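Local coordinates for adenosine monophosphate-protein transferase FICD homolog (Caenorhabditis elegans, PDB 5JJ6), which belongs to the Fic/DOC protein family and carries a mostly helical Fido domain behind an N-terminal helical region, at residues V141-A146 with L306-R311. Sequence-based numbering, arbitrary orientation.
Sequences VYHTVA and LPVETR
His143 carries this join between helix 127-148 and the loop that leads from helix 284-297 into helix 311-321. Its CG lies anti to the carbonyl carbon (chi1 -79°), which sends the imidazole off the helix to the loop, where His143 ND1 accepts a hydrogen bond from the backbone N of Val308 at 3.1 Å. The bond is nearly linear at the hydrogen (N-H...ND1 162°), although the donor stands 26° out of the ring plane. Next to it, His143 ND1 also touches Pro307 CA at 3.4 Å, and the proline CB packs against CE1. Glu309, bent at chi2, folds its carboxylate back so that OE1 meets the edge of the imidazole, 3.3 Å from His143 CE1, with the two planes steeply inclined. Within the helix, the ring of Tyr142 puts its CD2 over the centre of one imidazole face, while Ala146 CB sits off-centre over a face of the tyrosine ring.

Val308 spreads its two methyls over one side of the helix. CG1, in the crowded position between backbone N and carbonyl carbon, reaches His143 ND1 and, more loosely, the outer end of Tyr142; Val308 CG2, anti to the backbone N, presses on Ala146, 3.7 Å from Ala146 CB. Behind the contact, Pro307 O accepts from both Thr310 N and Thr310 OG1, a compact turn leading into helix 311-321. Arg311 NE reaches back to Ile147 O, a second tie to helix 127-148, and helix 327-346 packs on the loop through Tyr332 and His336.

Because ND1 accepts a backbone N-H, a neutral His143 would carry its proton on NE2; the nearby Glu309 carboxylate could favour protonation, but full protonation would cost ND1 its acceptor role, so the bond probably favours the neutral ring.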
ATOM      1  N   VAL B 141      -5.256  -6.888  16.488  1.00 34.84           N
ATOM      2  CA  VAL B 141      -5.102  -5.799  15.532  1.00 36.52           C
ATOM      3  C   VAL B 141      -5.584  -4.474  16.118  1.00 37.61           C
ATOM      4  O   VAL B 141      -4.906  -3.431  15.995  1.00 33.98           O
ATOM      5  CB  VAL B 141      -5.831  -6.103  14.224  1.00 37.90           C
ATOM      6  CG1 VAL B 141      -5.864  -4.866  13.314  1.00 33.11           C
ATOM      7  CG2 VAL B 141      -5.168  -7.298  13.533  1.00 34.42           C
ATOM      8  N   TYR B 142      -6.748  -4.525  16.757  1.00 37.24           N
ATOM      9  CA  TYR B 142      -7.306  -3.356  17.411  1.00 33.81           C
ATOM     10  C   TYR B 142      -6.297  -2.732  18.334  1.00 38.63           C
ATOM     11  O   TYR B 142      -5.969  -1.550  18.196  1.00 38.90           O
ATOM     12  CB  TYR B 142      -8.549  -3.681  18.225  1.00 34.23           C
ATOM     13  CG  TYR B 142      -8.905  -2.521  19.122  1.00 36.03           C
ATOM     14  CD1 TYR B 142      -9.240  -1.288  18.573  1.00 35.61           C
ATOM     15  CD2 TYR B 142      -8.914  -2.647  20.502  1.00 33.63           C
ATOM     16  CE1 TYR B 142      -9.559  -0.214  19.371  1.00 37.23           C
ATOM     17  CE2 TYR B 142      -9.240  -1.571  21.312  1.00 33.07           C
ATOM     18  CZ  TYR B 142      -9.562  -0.356  20.739  1.00 34.43           C
ATOM     19  OH  TYR B 142      -9.885   0.731  21.526  1.00 31.94           O
ATOM     20  N   HIS B 143      -5.817  -3.520  19.295  1.00 36.37           N
ATOM     21  CA  HIS B 143      -4.958  -2.934  20.308  1.00 31.19           C
ATOM     22  C   HIS B 143      -3.636  -2.418  19.732  1.00 35.69           C
ATOM     23  O   HIS B 143      -3.231  -1.275  20.007  1.00 35.66           O
ATOM     24  CB  HIS B 143      -4.710  -3.951  21.403  1.00 35.19           C
ATOM     25  CG  HIS B 143      -5.850  -4.076  22.361  1.00 37.51           C
ATOM     26  ND1 HIS B 143      -6.191  -3.075  23.242  1.00 38.73           N
ATOM     27  CD2 HIS B 143      -6.746  -5.072  22.554  1.00 36.75           C
ATOM     28  CE1 HIS B 143      -7.240  -3.455  23.951  1.00 36.69           C
ATOM     29  NE2 HIS B 143      -7.595  -4.662  23.553  1.00 36.34           N
ATOM     30  N   THR B 144      -2.992  -3.217  18.888  1.00 32.10           N
ATOM     31  CA  THR B 144      -1.704  -2.803  18.358  1.00 30.49           C
ATOM     32  C   THR B 144      -1.797  -1.553  17.463  1.00 35.24           C
ATOM     33  O   THR B 144      -0.837  -0.796  17.404  1.00 40.79           O
ATOM     34  CB  THR B 144      -0.992  -3.941  17.593  1.00 37.50           C
ATOM     35  OG1 THR B 144       0.390  -3.594  17.404  1.00 36.07           O
ATOM     36  CG2 THR B 144      -1.649  -4.225  16.237  1.00 39.12           C
ATOM     37  N   VAL B 145      -2.897  -1.333  16.743  1.00 33.70           N
ATOM     38  CA  VAL B 145      -2.979  -0.106  15.942  1.00 35.25           C
ATOM     39  C   VAL B 145      -3.493   1.098  16.758  1.00 35.18           C
ATOM     40  O   VAL B 145      -3.112   2.248  16.506  1.00 32.84           O
ATOM     41  CB  VAL B 145      -3.856  -0.295  14.684  1.00 38.30           C
ATOM     42  CG1 VAL B 145      -3.290  -1.414  13.825  1.00 32.97           C
ATOM     43  CG2 VAL B 145      -5.309  -0.550  15.049  1.00 35.28           C
ATOM     44  N   ALA B 146      -4.363   0.828  17.723  1.00 35.92           N
ATOM     45  CA  ALA B 146      -4.878   1.864  18.603  1.00 34.11           C
ATOM     46  C   ALA B 146      -3.713   2.478  19.375  1.00 37.27           C
ATOM     47  O   ALA B 146      -3.648   3.696  19.531  1.00 39.06           O
ATOM     48  CB  ALA B 146      -5.925   1.294  19.566  1.00 29.41           C
ATOM     49  N   LEU B 306      -0.742  -6.335  24.089  1.00 37.64           N
ATOM     50  CA  LEU B 306      -0.430  -5.175  24.919  1.00 39.44           C
ATOM     51  C   LEU B 306      -1.544  -4.159  24.732  1.00 36.83           C
ATOM     52  O   LEU B 306      -1.593  -3.468  23.705  1.00 35.97           O
ATOM     53  CB  LEU B 306       0.932  -4.569  24.543  1.00 35.55           C
ATOM     54  CG  LEU B 306       2.047  -5.565  24.258  1.00 29.80           C
ATOM     55  CD1 LEU B 306       3.302  -4.869  23.732  1.00 27.23           C
ATOM     56  CD2 LEU B 306       2.338  -6.342  25.523  1.00 33.27           C
ATOM     57  N   PRO B 307      -2.461  -4.086  25.704  1.00 35.52           N
ATOM     58  CA  PRO B 307      -3.684  -3.303  25.494  1.00 39.29           C
ATOM     59  C   PRO B 307      -3.436  -1.799  25.464  1.00 37.49           C
ATOM     60  O   PRO B 307      -2.522  -1.304  26.125  1.00 32.27           O
ATOM     61  CB  PRO B 307      -4.569  -3.714  26.676  1.00 36.24           C
ATOM     62  CG  PRO B 307      -3.642  -4.169  27.709  1.00 36.64           C
ATOM     63  CD  PRO B 307      -2.455  -4.763  27.007  1.00 36.21           C
ATOM     64  N   VAL B 308      -4.254  -1.097  24.677  1.00 39.05           N
ATOM     65  CA  VAL B 308      -4.082   0.330  24.427  1.00 34.96           C
ATOM     66  C   VAL B 308      -4.432   1.110  25.682  1.00 33.73           C
ATOM     67  O   VAL B 308      -3.920   2.199  25.895  1.00 34.91           O
ATOM     68  CB  VAL B 308      -4.934   0.797  23.228  1.00 40.17           C
ATOM     69  CG1 VAL B 308      -6.431   0.581  23.500  1.00 34.75           C
ATOM     70  CG2 VAL B 308      -4.626   2.251  22.869  1.00 38.42           C
ATOM     71  N   GLU B 309      -5.290   0.531  26.517  1.00 35.12           N
ATOM     72  CA  GLU B 309      -5.615   1.093  27.827  1.00 31.54           C
ATOM     73  C   GLU B 309      -4.365   1.242  28.696  1.00 36.43           C
ATOM     74  O   GLU B 309      -4.355   1.998  29.664  1.00 41.75           O
ATOM     75  CB  GLU B 309      -6.623   0.211  28.567  1.00 34.36           C
ATOM     76  CG  GLU B 309      -8.036   0.235  28.023  1.00 48.96           C
ATOM     77  CD  GLU B 309      -8.307  -0.842  26.968  1.00 58.40           C
ATOM     78  OE1 GLU B 309      -7.450  -1.748  26.774  1.00 48.70           O
ATOM     79  OE2 GLU B 309      -9.397  -0.779  26.343  1.00 64.04           O
ATOM     80  N   THR B 310      -3.330   0.468  28.398  1.00 33.47           N
ATOM     81  CA  THR B 310      -2.115   0.530  29.193  1.00 35.90           C
ATOM     82  C   THR B 310      -0.978   1.255  28.445  1.00 36.30           C
ATOM     83  O   THR B 310       0.199   1.167  28.841  1.00 29.64           O
ATOM     84  CB  THR B 310      -1.665  -0.882  29.612  1.00 36.91           C
ATOM     85  OG1 THR B 310      -1.161  -1.599  28.478  1.00 40.78           O
ATOM     86  CG2 THR B 310      -2.834  -1.638  30.205  1.00 29.66           C
ATOM     87  N   ARG B 311      -1.347   1.974  27.380  1.00 32.44           N
ATOM     88  CA  ARG B 311      -0.379   2.687  26.539  1.00 30.65           C
ATOM     89  C   ARG B 311       0.701   3.435  27.366  1.00 33.48           C
ATOM     90  O   ARG B 311       1.902   3.267  27.126  1.00 33.04           O
ATOM     91  CB  ARG B 311      -1.107   3.649  25.600  1.00 27.43           C
ATOM     92  CG  ARG B 311      -0.176   4.429  24.705  1.00 31.00           C
ATOM     93  CD  ARG B 311      -0.932   5.257  23.713  1.00 27.31           C
ATOM     94  NE  ARG B 311      -0.076   5.796  22.658  1.00 26.98           N
ATOM     95  CZ  ARG B 311       0.359   7.051  22.610  1.00 29.45           C
ATOM     96  NH1 ARG B 311       0.030   7.912  23.567  1.00 28.47           N
ATOM     97  NH2 ARG B 311       1.129   7.447  21.601  1.00 31.36           N
TER